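Local coordinates for putative trimethylamine methyltransferase (Rhizobium meliloti, PDB 4YYC), which probably transfers methyl groups, as a member of the trimethylamine methyltransferase (MttB) family, at residues N163-M174 against S403-L414; Y460-N468 against I481-A489. All coordinates share one frame; numbering follows the deposited sequence. Where two conformers were deposited one is given.

Contact 1: residues N163-M174 against S403-L414; sequences NFVKLAYMAPSM and SYEKFMIDQDQL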
loop_
_atom_site.group_PDB
_atom_site.type_symbol
_atom_site.label_atom_id
_atom_site.label_comp_id
_atom_site.label_asym_id
_atom_site.label_seq_id
_atom_site.Cartn_x
_atom_site.Cartn_y
_atom_site.Cartn_z
ATOM N N ASN A 163 2.268 17.172 23.874
ATOM C CA ASN A 163 1.364 17.338 22.743
ATOM C C ASN A 163 1.167 16.013 21.974
ATOM O O ASN A 163 0.048 15.713 21.551
ATOM C CB ASN A 163 1.819 18.433 21.807
ATOM C CG ASN A 163 1.598 19.814 22.363
ATOM O OD1 ASN A 163 0.778 20.003 23.268
ATOM N ND2 ASN A 163 2.304 20.794 21.824
ATOM N N PHE A 164 2.234 15.275 21.741
ATOM C CA PHE A 164 2.128 13.992 21.047
ATOM C C PHE A 164 1.359 12.977 21.863
ATOM O O PHE A 164 0.587 12.221 21.290
ATOM C CB PHE A 164 3.467 13.444 20.581
ATOM C CG PHE A 164 4.007 14.146 19.334
ATOM C CD1 PHE A 164 3.455 13.896 18.083
ATOM C CD2 PHE A 164 5.110 15.012 19.403
ATOM C CE1 PHE A 164 3.947 14.528 16.945
ATOM C CE2 PHE A 164 5.586 15.680 18.253
ATOM C CZ PHE A 164 4.972 15.449 17.045
ATOM N N VAL A 165 1.562 12.969 23.189
ATOM C CA VAL A 165 0.757 12.113 24.021
ATOM C C VAL A 165 -0.728 12.468 23.900
ATOM O O VAL A 165 -1.581 11.587 23.780
ATOM C CB VAL A 165 1.231 12.089 25.470
ATOM C CG1 VAL A 165 0.289 11.267 26.323
ATOM C CG2 VAL A 165 2.619 11.461 25.535
ATOM N N LYS A 166 -1.031 13.763 23.936
ATOM C CA LYS A 166 -2.398 14.226 23.770
ATOM C C LYS A 166 -3.004 13.796 22.429
ATOM O O LYS A 166 -4.124 13.306 22.375
ATOM C CB LYS A 166 -2.493 15.751 23.925
ATOM C CG LYS A 166 -2.128 16.281 25.321
ATOM C CD LYS A 166 -2.162 17.802 25.307
ATOM C CE LYS A 166 -1.932 18.366 26.688
ATOM N NZ LYS A 166 -1.859 19.841 26.738
ATOM N N LEU A 167 -2.246 13.989 21.334
ATOM C CA LEU A 167 -2.762 13.624 20.022
ATOM C C LEU A 167 -2.956 12.129 19.876
ATOM O O LEU A 167 -3.934 11.680 19.247
ATOM C CB LEU A 167 -1.813 14.131 18.932
ATOM C CG LEU A 167 -1.702 15.666 18.793
ATOM C CD1 LEU A 167 -0.638 15.950 17.755
ATOM C CD2 LEU A 167 -2.990 16.332 18.386
ATOM N N ALA A 168 -2.070 11.350 20.495
ATOM C CA ALA A 168 -2.221 9.906 20.499
ATOM C C ALA A 168 -3.443 9.450 21.316
ATOM O O ALA A 168 -4.132 8.500 20.921
ATOM C CB ALA A 168 -0.978 9.230 21.055
ATOM N N TYR A 169 -3.711 10.139 22.426
ATOM C CA TYR A 169 -4.905 9.874 23.239
ATOM C C TYR A 169 -6.173 10.126 22.418
ATOM O O TYR A 169 -7.123 9.359 22.478
ATOM C CB TYR A 169 -4.870 10.737 24.509
ATOM C CG TYR A 169 -6.141 10.712 25.284
ATOM C CD1 TYR A 169 -6.492 9.602 26.025
ATOM C CD2 TYR A 169 -7.040 11.785 25.218
ATOM C CE1 TYR A 169 -7.661 9.580 26.765
ATOM C CE2 TYR A 169 -8.218 11.769 25.955
ATOM C CZ TYR A 169 -8.518 10.664 26.712
ATOM O OH TYR A 169 -9.682 10.613 27.426
HETATM N N MSE A 170 -6.178 11.206 21.636
HETATM C CA MSE A 170 -7.344 11.591 20.862
HETATM C C MSE A 170 -7.500 10.811 19.574
HETATM O O MSE A 170 -8.635 10.596 19.146
HETATM C CB MSE A 170 -7.312 13.070 20.564
HETATM C CG MSE A 170 -7.512 13.869 21.831
HETATM SE SE MSE A 170 -7.515 15.816 21.522
HETATM C CE MSE A 170 -5.636 16.169 21.267
ATOM N N ALA A 171 -6.416 10.415 18.918
ATOM C CA ALA A 171 -6.470 9.722 17.609
ATOM C C ALA A 171 -7.269 8.412 17.795
ATOM O O ALA A 171 -6.857 7.545 18.574
ATOM C CB ALA A 171 -5.094 9.395 17.135
ATOM N N PRO A 172 -8.370 8.227 17.041
ATOM C CA PRO A 172 -9.240 7.098 17.398
ATOM C C PRO A 172 -8.620 5.715 17.154
ATOM O O PRO A 172 -8.964 4.769 17.863
ATOM C CB PRO A 172 -10.464 7.264 16.496
ATOM C CG PRO A 172 -10.418 8.637 16.017
ATOM C CD PRO A 172 -9.051 9.211 16.192
ATOM N N SER A 173 -7.714 5.583 16.190
ATOM C CA SER A 173 -7.093 4.281 15.928
ATOM C C SER A 173 -5.676 4.192 16.432
ATOM O O SER A 173 -4.965 3.254 16.095
ATOM C CB SER A 173 -7.210 3.861 14.442
ATOM O OG SER A 173 -8.537 3.505 14.103
HETATM N N MSE A 174 -5.256 5.121 17.293
HETATM C CA MSE A 174 -3.953 4.984 17.990
HETATM C C MSE A 174 -4.250 4.221 19.244
HETATM O O MSE A 174 -4.883 4.747 20.157
HETATM C CB MSE A 174 -3.333 6.360 18.224
HETATM C CG MSE A 174 -1.916 6.302 18.739
HETATM SE SE MSE A 174 -0.760 5.330 17.470
HETATM C CE MSE A 174 -0.542 6.756 16.294
ATOM N N SER A 403 6.785 14.718 13.453
ATOM C CA SER A 403 6.050 15.809 12.769
ATOM C C SER A 403 4.594 15.849 13.169
ATOM O O SER A 403 3.908 14.854 13.061
ATOM C CB SER A 403 6.174 15.628 11.276
ATOM O OG SER A 403 5.233 16.422 10.573
ATOM N N TYR A 404 4.108 17.002 13.633
ATOM C CA TYR A 404 2.717 17.116 13.996
ATOM C C TYR A 404 1.839 16.870 12.755
ATOM O O TYR A 404 0.839 16.150 12.838
ATOM C CB TYR A 404 2.429 18.517 14.535
ATOM C CG TYR A 404 2.962 18.800 15.935
ATOM C CD1 TYR A 404 4.248 19.192 16.159
ATOM C CD2 TYR A 404 2.123 18.775 16.995
ATOM C CE1 TYR A 404 4.721 19.491 17.427
ATOM C CE2 TYR A 404 2.558 19.136 18.268
ATOM C CZ TYR A 404 3.881 19.447 18.472
ATOM O OH TYR A 404 4.335 19.760 19.757
ATOM N N GLU A 405 2.178 17.488 11.643
ATOM C CA GLU A 405 1.333 17.362 10.466
ATOM C C GLU A 405 1.337 15.907 9.981
ATOM O O GLU A 405 0.278 15.343 9.627
ATOM C CB GLU A 405 1.775 18.321 9.334
ATOM C CG GLU A 405 1.415 19.768 9.669
ATOM C CD GLU A 405 2.036 20.775 8.728
ATOM O OE1 GLU A 405 2.742 20.378 7.801
ATOM O OE2 GLU A 405 1.838 22.014 8.937
ATOM N N LYS A 406 2.531 15.328 9.914
ATOM C CA LYS A 406 2.640 13.946 9.498
ATOM C C LYS A 406 1.863 13.004 10.433
ATOM O O LYS A 406 1.209 12.071 9.975
ATOM C CB LYS A 406 4.088 13.548 9.426
ATOM C CG LYS A 406 4.391 12.093 9.128
ATOM C CD LYS A 406 4.088 11.742 7.749
ATOM C CE LYS A 406 4.842 10.502 7.141
ATOM N NZ LYS A 406 5.012 9.374 8.141
ATOM N N PHE A 407 1.917 13.251 11.729
ATOM C CA PHE A 407 1.160 12.444 12.658
ATOM C C PHE A 407 -0.324 12.438 12.302
ATOM O O PHE A 407 -0.972 11.400 12.298
ATOM C CB PHE A 407 1.356 12.976 14.092
ATOM C CG PHE A 407 0.650 12.159 15.118
ATOM C CD1 PHE A 407 -0.724 12.353 15.388
ATOM C CD2 PHE A 407 1.345 11.186 15.826
ATOM C CE1 PHE A 407 -1.372 11.573 16.337
ATOM C CE2 PHE A 407 0.678 10.433 16.813
ATOM C CZ PHE A 407 -0.661 10.613 17.035
HETATM N N MSE A 408 -0.870 13.616 11.995
HETATM C CA MSE A 408 -2.314 13.712 11.674
HETATM C C MSE A 408 -2.670 12.979 10.405
HETATM O O MSE A 408 -3.704 12.305 10.323
HETATM C CB MSE A 408 -2.739 15.178 11.602
HETATM C CG MSE A 408 -2.522 15.957 12.903
HETATM SE SE MSE A 408 -3.514 15.194 14.404
HETATM C CE MSE A 408 -5.297 15.441 13.653
ATOM N N ILE A 409 -1.810 13.085 9.403
ATOM C CA ILE A 409 -2.063 12.406 8.113
ATOM C C ILE A 409 -1.983 10.886 8.312
ATOM O O ILE A 409 -2.853 10.119 7.861
ATOM C CB ILE A 409 -1.037 12.842 7.042
ATOM C CG1 ILE A 409 -1.206 14.333 6.723
ATOM C CG2 ILE A 409 -1.123 11.949 5.774
ATOM C CD1 ILE A 409 -0.024 14.915 5.956
ATOM N N ASP A 410 -0.974 10.454 9.059
ATOM C CA ASP A 410 -0.779 9.032 9.277
ATOM C C ASP A 410 -1.909 8.432 10.118
ATOM O O ASP A 410 -2.372 7.315 9.840
ATOM C CB ASP A 410 0.540 8.749 10.014
ATOM C CG ASP A 410 1.788 9.062 9.216
ATOM O OD1 ASP A 410 1.746 9.011 7.968
ATOM O OD2 ASP A 410 2.894 9.240 9.864
ATOM N N GLN A 411 -2.318 9.110 11.168
ATOM C CA GLN A 411 -3.367 8.534 12.018
ATOM C C GLN A 411 -4.688 8.329 11.277
ATOM O O GLN A 411 -5.474 7.421 11.611
ATOM C CB GLN A 411 -3.525 9.291 13.359
ATOM C CG GLN A 411 -4.054 10.682 13.283
ATOM C CD GLN A 411 -5.540 10.784 13.113
ATOM O OE1 GLN A 411 -6.303 10.085 13.767
ATOM N NE2 GLN A 411 -5.973 11.640 12.208
ATOM N N ASP A 412 -4.930 9.184 10.296
ATOM C CA ASP A 412 -6.079 9.035 9.413
ATOM C C ASP A 412 -5.973 7.723 8.618
ATOM O O ASP A 412 -6.933 6.920 8.560
ATOM C CB ASP A 412 -6.167 10.281 8.533
ATOM C CG ASP A 412 -7.318 10.277 7.607
ATOM O OD1 ASP A 412 -8.390 9.698 7.947
ATOM O OD2 ASP A 412 -7.174 10.877 6.508
ATOM N N GLN A 413 -4.783 7.452 8.094
ATOM C CA GLN A 413 -4.521 6.192 7.435
ATOM C C GLN A 413 -4.740 5.028 8.380
ATOM O O GLN A 413 -5.254 3.963 7.983
ATOM C CB GLN A 413 -3.125 6.163 6.779
ATOM C CG GLN A 413 -2.972 7.171 5.661
ATOM C CD GLN A 413 -3.908 6.877 4.477
ATOM O OE1 GLN A 413 -3.927 5.753 3.962
ATOM N NE2 GLN A 413 -4.689 7.859 4.079
ATOM N N LEU A 414 -4.339 5.189 9.636
ATOM C CA LEU A 414 -4.546 4.103 10.591
ATOM C C LEU A 414 -6.020 3.757 10.726
ATOM O O LEU A 414 -6.360 2.583 10.921
ATOM C CB LEU A 414 -3.930 4.414 11.959
ATOM C CG LEU A 414 -2.427 4.714 11.978
ATOM C CD1 LEU A 414 -2.053 5.041 13.414
ATOM C CD2 LEU A 414 -1.592 3.564 11.429
HETATM O O HOH W 1 -6.614 7.377 14.196
#

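Contact 2: residues Y460-N468 against I481-A489; sequences YRSPLADNN and IEQRANALA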
loop_
_atom_site.group_PDB
_atom_site.type_symbol
_atom_site.label_atom_id
_atom_site.label_comp_id
_atom_site.label_asym_id
_atom_site.label_seq_id
_atom_site.Cartn_x
_atom_site.Cartn_y
_atom_site.Cartn_z
ATOM N N TYR A 460 -15.476 4.108 6.142
ATOM C CA TYR A 460 -14.609 5.046 6.890
ATOM C C TYR A 460 -14.589 6.449 6.247
ATOM O O TYR A 460 -14.602 6.548 5.028
ATOM C CB TYR A 460 -13.169 4.482 6.994
ATOM C CG TYR A 460 -12.207 5.437 7.710
ATOM C CD1 TYR A 460 -12.141 5.496 9.093
ATOM C CD2 TYR A 460 -11.404 6.311 6.983
ATOM C CE1 TYR A 460 -11.311 6.382 9.732
ATOM C CE2 TYR A 460 -10.554 7.211 7.617
ATOM C CZ TYR A 460 -10.497 7.239 8.979
ATOM O OH TYR A 460 -9.685 8.111 9.597
ATOM N N ARG A 461 -14.531 7.518 7.067
ATOM C CA ARG A 461 -14.553 8.930 6.593
ATOM C C ARG A 461 -13.295 9.694 7.049
ATOM O O ARG A 461 -13.131 9.990 8.208
ATOM C CB ARG A 461 -15.822 9.657 7.099
ATOM N N SER A 462 -12.423 10.046 6.109
ATOM C CA SER A 462 -11.254 10.858 6.454
ATOM C C SER A 462 -11.630 12.292 6.823
ATOM O O SER A 462 -12.333 12.936 6.058
ATOM C CB SER A 462 -10.303 10.926 5.272
ATOM O OG SER A 462 -9.248 11.873 5.491
ATOM N N PRO A 463 -11.131 12.805 7.957
ATOM C CA PRO A 463 -11.394 14.220 8.220
ATOM C C PRO A 463 -10.408 15.158 7.465
ATOM O O PRO A 463 -10.495 16.391 7.671
ATOM C CB PRO A 463 -11.157 14.335 9.723
ATOM C CG PRO A 463 -10.158 13.284 10.019
ATOM C CD PRO A 463 -10.574 12.137 9.141
ATOM N N LEU A 464 -9.455 14.602 6.684
ATOM C CA LEU A 464 -8.384 15.360 6.052
ATOM C C LEU A 464 -8.384 15.337 4.536
ATOM O O LEU A 464 -7.830 16.264 3.917
ATOM C CB LEU A 464 -7.019 14.829 6.542
ATOM C CG LEU A 464 -6.750 15.209 7.977
ATOM C CD1 LEU A 464 -5.472 14.525 8.439
ATOM C CD2 LEU A 464 -6.690 16.698 8.226
ATOM N N ALA A 465 -8.899 14.274 3.907
ATOM C CA ALA A 465 -8.992 14.241 2.449
ATOM C C ALA A 465 -9.889 15.341 1.929
ATOM O O ALA A 465 -10.948 15.611 2.496
ATOM C CB ALA A 465 -9.524 12.905 1.973
ATOM N N ASP A 466 -9.452 16.019 0.874
ATOM C CA ASP A 466 -10.307 16.925 0.182
ATOM C C ASP A 466 -10.881 16.215 -1.046
ATOM O O ASP A 466 -10.157 15.829 -1.983
ATOM C CB ASP A 466 -9.566 18.196 -0.228
ATOM C CG ASP A 466 -10.470 19.199 -0.849
ATOM O OD1 ASP A 466 -11.097 18.882 -1.890
ATOM O OD2 ASP A 466 -10.618 20.355 -0.304
ATOM N N ASN A 467 -12.199 16.030 -1.017
ATOM C CA ASN A 467 -12.898 15.340 -2.060
ATOM C C ASN A 467 -13.830 16.282 -2.832
ATOM O O ASN A 467 -14.767 15.850 -3.528
ATOM C CB ASN A 467 -13.716 14.209 -1.422
ATOM C CG ASN A 467 -12.837 13.176 -0.766
ATOM O OD1 ASN A 467 -13.018 12.848 0.419
ATOM N ND2 ASN A 467 -11.872 12.697 -1.492
ATOM N N ASN A 468 -13.580 17.575 -2.720
ATOM C CA ASN A 468 -14.409 18.568 -3.379
ATOM C C ASN A 468 -13.976 18.858 -4.806
ATOM O O ASN A 468 -12.891 18.463 -5.240
ATOM C CB ASN A 468 -14.410 19.837 -2.544
ATOM C CG ASN A 468 -15.116 19.642 -1.220
ATOM O OD1 ASN A 468 -16.059 18.832 -1.110
ATOM N ND2 ASN A 468 -14.681 20.360 -0.215
ATOM N N ILE A 481 -2.913 18.799 1.888
ATOM C CA ILE A 481 -3.425 18.069 3.036
ATOM C C ILE A 481 -2.700 18.441 4.333
ATOM O O ILE A 481 -3.347 18.488 5.373
ATOM C CB ILE A 481 -3.442 16.551 2.788
ATOM C CG1 ILE A 481 -4.187 15.837 3.936
ATOM C CG2 ILE A 481 -2.018 15.987 2.590
ATOM C CD1 ILE A 481 -4.477 14.373 3.646
ATOM N N GLU A 482 -1.419 18.731 4.259
ATOM C CA GLU A 482 -0.683 19.032 5.496
ATOM C C GLU A 482 -1.149 20.335 6.126
ATOM O O GLU A 482 -1.051 20.486 7.344
ATOM C CB GLU A 482 0.814 18.959 5.313
ATOM C CG GLU A 482 1.391 20.028 4.424
ATOM C CD GLU A 482 1.519 19.550 2.976
ATOM O OE1 GLU A 482 0.679 18.738 2.556
ATOM O OE2 GLU A 482 2.417 20.035 2.260
ATOM N N GLN A 483 -1.691 21.261 5.330
ATOM C CA GLN A 483 -2.262 22.497 5.862
ATOM C C GLN A 483 -3.540 22.179 6.639
ATOM O O GLN A 483 -3.764 22.731 7.732
ATOM C CB GLN A 483 -2.530 23.521 4.744
ATOM C CG GLN A 483 -1.287 24.047 4.030
ATOM C CD GLN A 483 -1.658 24.853 2.799
ATOM O OE1 GLN A 483 -1.660 24.361 1.679
ATOM N NE2 GLN A 483 -2.011 26.107 3.022
ATOM N N ARG A 484 -4.392 21.319 6.070
ATOM C CA ARG A 484 -5.575 20.887 6.793
ATOM C C ARG A 484 -5.193 20.073 8.067
ATOM O O ARG A 484 -5.873 20.166 9.097
ATOM C CB ARG A 484 -6.558 20.145 5.878
ATOM C CG ARG A 484 -7.106 20.975 4.713
ATOM C CD ARG A 484 -8.247 20.262 3.980
ATOM N NE ARG A 484 -7.755 19.061 3.303
ATOM C CZ ARG A 484 -7.004 18.998 2.215
ATOM N NH1 ARG A 484 -6.688 20.081 1.510
ATOM N NH2 ARG A 484 -6.578 17.825 1.823
ATOM N N ALA A 485 -4.136 19.288 7.956
ATOM C CA ALA A 485 -3.611 18.527 9.130
ATOM C C ALA A 485 -3.151 19.437 10.237
ATOM O O ALA A 485 -3.413 19.173 11.418
ATOM C CB ALA A 485 -2.505 17.613 8.704
ATOM N N ASN A 486 -2.471 20.509 9.866
ATOM C CA ASN A 486 -2.048 21.536 10.827
ATOM C C ASN A 486 -3.262 22.094 11.602
ATOM O O ASN A 486 -3.284 22.132 12.867
ATOM C CB ASN A 486 -1.313 22.644 10.091
ATOM C CG ASN A 486 -0.642 23.623 11.030
ATOM O OD1 ASN A 486 -1.320 24.405 11.707
ATOM N ND2 ASN A 486 0.666 23.616 11.043
ATOM N N ALA A 487 -4.302 22.479 10.863
ATOM C CA ALA A 487 -5.487 23.042 11.476
ATOM C C ALA A 487 -6.195 22.055 12.391
ATOM O O ALA A 487 -6.639 22.421 13.486
ATOM C CB ALA A 487 -6.456 23.522 10.423
ATOM N N LEU A 488 -6.208 20.791 11.977
ATOM C CA LEU A 488 -6.881 19.773 12.731
ATOM C C LEU A 488 -6.116 19.485 14.045
ATOM O O LEU A 488 -6.743 19.335 15.108
ATOM C CB LEU A 488 -7.080 18.498 11.913
ATOM C CG LEU A 488 -8.067 17.537 12.579
ATOM C CD1 LEU A 488 -9.454 18.126 12.774
ATOM C CD2 LEU A 488 -8.139 16.275 11.765
ATOM N N ALA A 489 -4.790 19.403 13.961
ATOM C CA ALA A 489 -3.959 19.217 15.167
ATOM C C ALA A 489 -4.220 20.364 16.148
ATOM O O ALA A 489 -4.364 20.121 17.350
ATOM C CB ALA A 489 -2.493 19.167 14.829
HETATM O O HOH W 2 -8.983 22.064 1.144
#

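Contact 1: residues N163-M174 against S403-L414
The ring of Phe-407 is the main bump here: it reaches across from helix 404-414 into a hollow walled by Phe-164, Leu-167 and Ala-168 of helix 163-170 and by Ala-171 just past its end. With CG anti to the backbone N (chi1 -178°), the ring drives straight at the opposite helix, and its CE1 lies 3.7 Å from CB of Leu-167. The small side chain of Ala-168 lets the ring tip, CZ, come within 3.8 Å of the backbone N of Ala-168. In return, Phe-164 wedges between Tyr-404 and Phe-407; its CZ sits over one face of the Tyr-404 ring toward the rim, the two planes inclined by 32°. This buried, near-parallel helix pair, 17° apart, joins the C-terminal end of helix 158-170 and its exit turn to the start of helix 404-420; the axes come no nearer than 11.3 Å, a spacing filled by these large rings. Leu-167 forks beyond them, CD1 to Tyr-404 and CD2 to the selenium of Met-408. At one end Asn-163 ND2 gives a nearly straight 3.1 Å hydrogen bond to OH of Tyr-404, a hydroxyl also bonded to Asp-160. At the other, in the type I turn Ala-171 to Met-174, the bent side chain of Met-174 brings its CE between Phe-407 and Leu-414, 3.7 Å from CD1 of the latter, while one water joins Ser-173 N to both O and OE1 of Gln-411.

Contact 2: residues Y460-N468 against I481-A489
This is a loop-on-helix contact: residues 460-468, in the connection between helices 433-439 and 470-475, lie against the first turns of helix 481-495. Its apolar half is Leu-464, whose CD2 comes down on the helix backbone, 3.6 Å from N of Ala-485, and also meets CD2 of Leu-488. Ile-481 packs against CB of the same leucine, and Pro-463 lays its CG across the end of Leu-488. The polar half belongs to Arg-484. Its chain, bent at chi3 (-66°), turns the guanidinium side-on to the loop, and NE and NH2 both donate to the carbonyl O of Leu-464, each at 2.9 Å. That oxygen lies in the guanidinium plane, whereas CB of Asp-466 sits 3.6 Å above the plane, over the group's centre. The Asp-466 carboxylate makes no direct bond to the arginine; a water donates to its OD2 and accepts a weak bond from NH1, while OD1 forms a salt bridge with Lys-364 of the second subunit. A leucine in place of Arg-484 would probably leave the carbonyl of Leu-464 without its two donors and the loop freer to shift. Within the loop, Ser-462 OG accepts from N of both Leu-464 and Ala-465, an ST turn and ST motif that shape the bend. Pro-463 touches Asp-412 and Leu-488 touches Met-408, so loop and helix 481-495 both border helix 404-420.

In the fold
Following the chain, helix 158-170 comes first, and contact 1 closes a long loop when helix 404-420 returns to it after 228 intervening residues, a span that includes the six-stranded mixed sheet. Contact 2 opens only afterwards and closes a short one, with helix 470-475 among the 12 residues between its segments. The two are in series, neither nested nor crossed, with centres about 12 Å apart. Helix 404-420 joins them: Asp-412 probably hydrogen-bonds to Tyr-460 and Ser-462 of the loop, while Glu-405 packs on Glu-482. Together they tie helices 158-170, 404-420 and 481-495 to a loop at the interface with the second subunit.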